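Local coordinates for broad specificity aminotransferase (Leishmania mexicana, PDB 4WB0) that catalyses pyridoxal phosphate-dependent transamination with relaxed substrate selectivity, working as a homodimer of the class I aminotransferase family, at the interface of chains A and B. Coordinates in Å, arbitrary orientation; residue numbers count along the deposited sequence, not the author numbering. Chains: chain A, Broad specificity aminotransferase; chain B, Broad specificity aminotransferase.

The three contacts sample one homodimer interface, from the region about the twofold axis towards its flank. Contacts 1 and 3 are close neighbours, with the centres of their C-alpha atoms about 9 Å apart, and they share A:Leu69; both use the helix that starts at residue 59 in each chain. Contact 2 lies about 27 Å from contact 1 and 25 Å from contact 3, centred on B:Arg293 at the end of helix 278-293 and the loop after it. Contacts 1 and 3 thus join the subunits centrally, whereas contact 2 sits at an active site built from both chains, linking dimer formation to catalysis.

Contact 1: the interface of chains A and B. Residues chain A 65-66, 69; chain B 66, 69.
A:Glu65, A:Gln66 and A:Leu69 lie on helix 59-71 of chain A and face B:Gln66 and B:Leu69 on helix 59-69 of chain B, all with regular helical phi and psi, so residues one turn apart present their side chains to the partner. The most deeply covered is B:Leu69, which loses 85 Å² of surface. Its methyl CD1 runs alongside A:Glu65, the two side chains passing in opposite directions, with CD1 3.9 Å from the methylene CB of A:Glu65. The other methyl, CD2, meets the amide oxygen OE1 of A:Gln66 at 3.5 Å. A branched leucine suits this place because its two methyls can address two neighbours at once. In the reciprocal pair CD2 of A:Leu69 likewise meets OE1 of B:Gln66, at 3.2 Å, but the side chains cross near a right angle. In both glutamines CG is anti to the backbone N and the chain then bends at chi2 (65° in A:Gln66), which brings the amides towards each other. A water bridges them, 2.8 Å from A:Gln66 OE1 and 2.9 Å from B:Gln66 NE2. A second water joins the carboxylate oxygen OE1 of A:Glu65, at 2.9 Å, to the carbonyl O of B:Leu69; the extended glutamate chain carries its acid that far. Leucines fill the space between the helices while long polar chains hold water beside them, and the patch thereby helps to pair the two subunits of the homodimer.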
# COMPACT_ATOMS: atom_id res chain seq x y z
N GLU A 65 1.97 -19.38 -10.18
CA GLU A 65 1.23 -18.54 -11.13
C GLU A 65 0.14 -19.35 -11.82
O GLU A 65 -1.02 -18.94 -11.92
CB GLU A 65 2.14 -17.99 -12.22
CG GLU A 65 3.05 -16.86 -11.82
CD GLU A 65 4.05 -16.50 -12.97
OE1 GLU A 65 4.04 -17.17 -14.03
OE2 GLU A 65 4.87 -15.58 -12.78
N GLN A 66 0.55 -20.49 -12.34
CA GLN A 66 -0.39 -21.35 -13.10
C GLN A 66 -1.42 -21.98 -12.19
O GLN A 66 -2.59 -22.00 -12.54
CB GLN A 66 0.34 -22.43 -13.89
CG GLN A 66 -0.63 -23.22 -14.85
CD GLN A 66 -1.19 -22.32 -15.95
OE1 GLN A 66 -0.42 -21.59 -16.62
NE2 GLN A 66 -2.52 -22.31 -16.10
N LEU A 69 -3.96 -19.36 -11.31
CA LEU A 69 -4.81 -18.92 -12.43
C LEU A 69 -5.92 -19.96 -12.63
O LEU A 69 -7.09 -19.58 -12.77
CB LEU A 69 -3.98 -18.71 -13.68
CG LEU A 69 -4.78 -18.37 -14.95
CD1 LEU A 69 -5.42 -17.04 -14.76
CD2 LEU A 69 -3.88 -18.31 -16.14
N GLN B 66 -4.27 -14.45 -18.43
CA GLN B 66 -3.59 -15.43 -19.28
C GLN B 66 -2.56 -14.80 -20.21
O GLN B 66 -1.49 -15.37 -20.40
CB GLN B 66 -4.60 -16.18 -20.12
CG GLN B 66 -4.01 -17.26 -21.00
CD GLN B 66 -3.33 -18.30 -20.14
OE1 GLN B 66 -3.96 -18.95 -19.32
NE2 GLN B 66 -2.03 -18.42 -20.29
N LEU B 69 0.48 -13.90 -18.22
CA LEU B 69 1.30 -15.10 -17.95
C LEU B 69 2.12 -15.49 -19.16
O LEU B 69 3.27 -15.86 -19.04
CB LEU B 69 0.45 -16.29 -17.52
CG LEU B 69 0.90 -16.91 -16.20
CD1 LEU B 69 0.64 -15.86 -15.07
CD2 LEU B 69 0.22 -18.23 -15.89
O HOH W 1 5.00 -16.19 -16.57
O HOH W 2 -1.12 -20.91 -19.25

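Contact 2: the interface of chains A and B. Residues chain A 27, 113, 141, 143, 267; chain B 80, 293, 297.
B:Arg293 pushes its guanidinium group between A:Phe27 and A:Asn143. On one face the ring edge of A:Phe27 arrives with CE2 over the centre, 3.4 Å from CZ of B:Arg293, the planes inclined by 40°; this phenylalanine is poorly ordered, its pose less certain. Over the opposite face, offset toward the rim, lies the A:Asn143 amide, tilted similarly; it appears to pack against the face rather than bond to it. A:Asn143 lays its CB over a face of the A:Trp141 ring, which probably helps to position the asparagine. Arginine suits the slot because a flat cation can pack on both faces and still donate from its edge. A:Trp141, A:Thr113 and A:Arg267 belong to the cofactor pocket of chain A, and B:Arg293 matches the partner-subunit arginine that in aspartate aminotransferases binds the side-chain carboxylate of dicarboxylic substrates; its setting may bear on the relaxed selectivity. CD1 of B:Ile80 reaches CD2 of A:Phe27 at 3.5 Å, and CG2 of B:Thr297 meets the ring edge in plane. OG1 of B:Thr297 stands anti to the carbonyl carbon (chi1 -72°), which points it at A:Thr113. OG1 of B:Thr297 hydrogen-bonds OG1 of A:Thr113 at 2.7 Å and accepts from B:Arg293 NH1 at 3.0 Å, within 9° of the guanidinium plane.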
# COMPACT_ATOMS: atom_id res chain seq x y z
N PHE A 27 17.96 4.32 -5.04
CA PHE A 27 17.15 4.11 -6.24
C PHE A 27 17.64 4.94 -7.42
O PHE A 27 17.44 4.57 -8.59
CB PHE A 27 15.67 4.43 -5.95
CG PHE A 27 14.88 3.27 -5.42
CD1 PHE A 27 15.15 1.97 -5.85
CD2 PHE A 27 13.88 3.48 -4.51
CE1 PHE A 27 14.41 0.90 -5.36
CE2 PHE A 27 13.14 2.42 -4.01
CZ PHE A 27 13.41 1.12 -4.44
N THR A 113 8.66 -2.79 3.97
CA THR A 113 8.51 -1.34 4.12
C THR A 113 7.17 -1.01 4.75
O THR A 113 7.07 -0.25 5.71
CB THR A 113 8.62 -0.62 2.80
OG1 THR A 113 9.90 -0.85 2.20
CG2 THR A 113 8.46 0.93 2.99
N TRP A 141 20.11 0.31 6.96
CA TRP A 141 19.29 0.78 5.84
C TRP A 141 18.93 2.28 6.03
O TRP A 141 18.27 2.65 7.00
CB TRP A 141 18.04 -0.09 5.76
CG TRP A 141 17.32 -0.00 4.49
CD1 TRP A 141 17.84 0.30 3.26
CD2 TRP A 141 15.92 -0.23 4.30
NE1 TRP A 141 16.84 0.26 2.31
CE2 TRP A 141 15.65 -0.06 2.92
CE3 TRP A 141 14.87 -0.57 5.16
CZ2 TRP A 141 14.38 -0.21 2.38
CZ3 TRP A 141 13.60 -0.72 4.62
CH2 TRP A 141 13.36 -0.54 3.24
N ASN A 143 16.78 3.95 4.75
CA ASN A 143 15.34 4.15 4.65
C ASN A 143 14.68 3.90 5.96
O ASN A 143 13.60 4.42 6.22
CB ASN A 143 14.71 3.26 3.55
CG ASN A 143 13.32 3.79 3.04
OD1 ASN A 143 13.04 5.00 3.08
ND2 ASN A 143 12.46 2.88 2.55
N ARG A 267 4.77 -7.02 -3.43
CA ARG A 267 4.65 -6.34 -2.14
C ARG A 267 3.95 -7.18 -1.05
O ARG A 267 2.96 -6.78 -0.47
CB ARG A 267 3.90 -4.99 -2.35
CG ARG A 267 4.30 -4.19 -3.59
CD ARG A 267 5.77 -3.80 -3.76
NE ARG A 267 6.29 -3.02 -2.66
CZ ARG A 267 7.33 -3.38 -1.91
NH1 ARG A 267 8.00 -4.51 -2.16
NH2 ARG A 267 7.73 -2.59 -0.92
N ILE B 80 9.32 3.86 -7.82
CA ILE B 80 8.52 4.35 -6.71
C ILE B 80 7.15 4.85 -7.20
O ILE B 80 6.13 4.64 -6.54
CB ILE B 80 9.28 5.49 -5.98
CG1 ILE B 80 10.52 4.93 -5.27
CG2 ILE B 80 8.37 6.19 -4.99
CD1 ILE B 80 11.54 6.07 -4.90
N ARG B 293 7.63 6.51 -0.60
CA ARG B 293 8.84 5.76 -0.26
C ARG B 293 8.85 5.40 1.24
O ARG B 293 9.29 4.33 1.68
CB ARG B 293 10.10 6.59 -0.63
CG ARG B 293 11.51 6.01 -0.30
CD ARG B 293 11.74 4.63 -0.91
NE ARG B 293 13.16 4.30 -1.03
CZ ARG B 293 13.73 3.12 -0.72
NH1 ARG B 293 13.02 2.10 -0.25
NH2 ARG B 293 15.03 2.96 -0.88
N THR B 297 7.40 1.99 -0.29
CA THR B 297 8.53 2.00 -1.24
C THR B 297 8.11 2.03 -2.72
O THR B 297 8.45 2.97 -3.43
CB THR B 297 9.49 0.76 -1.04
OG1 THR B 297 10.26 0.91 0.15
CG2 THR B 297 10.50 0.72 -2.15

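Contact 3: the interface of chains A and B. Residues chain A 69, 73, 75, 302; chain B 57, 61-62, 65, 266, 302.
Ring stacking joins A:His302 and B:His302, equivalent residues of the two chains: their imidazoles lie face to face, centroids 3.6 Å apart and planes within 4°, while the side chains cross at about a right angle. CG is anti to the backbone N in both (chi1 -172° and -177°), which swings each ring over its counterpart. A flat histidine suits the place, since it can stack by its face and bond by its edge.

Hydrogen bonds converge on B:Glu65. Its carboxylate oxygen OE1 accepts from the phenol OH of A:Tyr75 at 2.7 Å, on the anti side, and from B:His302 NE2 at 2.8 Å, on the syn side. The donors reach it from opposite faces of the carboxylate plane, so one oxygen ties the tyrosine across the interface to the stacked histidine. A:Tyr75 OH also lies 3.0 Å from B:Arg62 NH1, from which it can accept a hydrogen bond, and the cationic group may help to polarise it. OE1 of B:Glu266, through its syn lone pair, accepts from the backbone N of A:His302 at 3.2 Å.

Apolar packing completes the patch. A:Tyr75 sets its ring against B:Val61, with CZ 3.7 Å from CG1, and near B:Pro57, while CD1 of A:Leu69 lies 3.6 Å from CB of B:Glu65. Aromatic, apolar and hydrogen-bonded contacts together help to hold the homodimer closed about its twofold axis.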
# COMPACT_ATOMS: atom_id res chain seq x y z
N LEU A 69 -3.96 -19.36 -11.31
CA LEU A 69 -4.81 -18.92 -12.43
C LEU A 69 -5.92 -19.96 -12.63
O LEU A 69 -7.09 -19.58 -12.77
CB LEU A 69 -3.98 -18.71 -13.68
CG LEU A 69 -4.78 -18.37 -14.95
CD1 LEU A 69 -5.42 -17.04 -14.76
CD2 LEU A 69 -3.88 -18.31 -16.14
N LEU A 73 -9.92 -17.91 -8.29
CA LEU A 73 -10.34 -17.13 -7.18
C LEU A 73 -10.90 -15.81 -7.77
O LEU A 73 -10.66 -15.47 -8.96
CB LEU A 73 -9.18 -16.92 -6.20
CG LEU A 73 -8.55 -18.24 -5.73
CD1 LEU A 73 -7.50 -17.95 -4.71
CD2 LEU A 73 -9.53 -19.19 -5.10
N TYR A 75 -11.90 -11.50 -7.31
CA TYR A 75 -11.12 -10.27 -7.00
C TYR A 75 -11.77 -9.41 -5.97
O TYR A 75 -11.54 -8.18 -5.95
CB TYR A 75 -10.91 -9.43 -8.24
CG TYR A 75 -10.16 -10.16 -9.30
CD1 TYR A 75 -8.78 -10.22 -9.29
CD2 TYR A 75 -10.83 -10.80 -10.30
CE1 TYR A 75 -8.06 -10.92 -10.28
CE2 TYR A 75 -10.14 -11.52 -11.29
CZ TYR A 75 -8.76 -11.57 -11.28
OH TYR A 75 -8.09 -12.26 -12.29
N HIS A 302 -2.69 -10.67 -4.97
CA HIS A 302 -1.96 -11.58 -5.81
C HIS A 302 -0.68 -12.12 -5.18
O HIS A 302 -0.43 -13.34 -5.23
CB HIS A 302 -1.64 -10.90 -7.14
CG HIS A 302 -1.03 -11.82 -8.17
ND1 HIS A 302 -1.75 -12.79 -8.81
CD2 HIS A 302 0.23 -11.89 -8.67
CE1 HIS A 302 -0.98 -13.41 -9.71
NE2 HIS A 302 0.23 -12.86 -9.65
N PRO B 57 -15.89 -11.61 -11.58
CA PRO B 57 -14.63 -11.40 -12.28
C PRO B 57 -14.89 -11.11 -13.73
O PRO B 57 -15.62 -11.88 -14.38
CB PRO B 57 -13.88 -12.73 -12.09
CG PRO B 57 -14.53 -13.38 -10.98
CD PRO B 57 -15.95 -12.94 -10.97
N VAL B 61 -10.80 -9.35 -17.78
CA VAL B 61 -9.73 -9.51 -16.78
C VAL B 61 -9.18 -10.97 -16.79
O VAL B 61 -7.97 -11.14 -16.75
CB VAL B 61 -10.21 -9.09 -15.40
CG1 VAL B 61 -9.25 -9.55 -14.34
CG2 VAL B 61 -10.35 -7.56 -15.38
N ARG B 62 -10.05 -11.98 -16.91
CA ARG B 62 -9.61 -13.37 -17.03
C ARG B 62 -8.74 -13.57 -18.28
O ARG B 62 -7.72 -14.27 -18.25
CB ARG B 62 -10.81 -14.35 -17.05
CG ARG B 62 -11.70 -14.35 -15.79
CD ARG B 62 -10.86 -14.46 -14.51
NE ARG B 62 -10.07 -15.69 -14.43
CZ ARG B 62 -9.17 -15.96 -13.47
NH1 ARG B 62 -8.93 -15.08 -12.50
NH2 ARG B 62 -8.53 -17.12 -13.47
N GLU B 65 -5.31 -11.97 -17.61
CA GLU B 65 -4.48 -12.78 -16.72
C GLU B 65 -3.63 -13.76 -17.51
O GLU B 65 -2.44 -13.96 -17.22
CB GLU B 65 -5.31 -13.61 -15.69
CG GLU B 65 -5.92 -12.80 -14.56
CD GLU B 65 -4.93 -12.55 -13.40
OE1 GLU B 65 -5.38 -11.95 -12.40
OE2 GLU B 65 -3.73 -12.93 -13.49
N GLU B 266 -6.77 -6.09 -6.19
CA GLU B 266 -5.43 -5.85 -6.73
C GLU B 266 -4.95 -4.40 -6.54
O GLU B 266 -3.79 -4.10 -6.70
CB GLU B 266 -5.39 -6.27 -8.18
CG GLU B 266 -5.68 -7.75 -8.42
CD GLU B 266 -5.08 -8.68 -7.36
OE1 GLU B 266 -3.88 -8.50 -7.00
OE2 GLU B 266 -5.84 -9.52 -6.81
N HIS B 302 0.79 -6.25 -10.24
CA HIS B 302 -0.14 -7.17 -10.98
C HIS B 302 -1.42 -6.43 -11.45
O HIS B 302 -1.80 -6.55 -12.57
CB HIS B 302 -0.53 -8.41 -10.11
CG HIS B 302 -1.41 -9.41 -10.82
ND1 HIS B 302 -0.95 -10.17 -11.87
CD2 HIS B 302 -2.69 -9.79 -10.62
CE1 HIS B 302 -1.91 -10.98 -12.29
NE2 HIS B 302 -2.97 -10.78 -11.56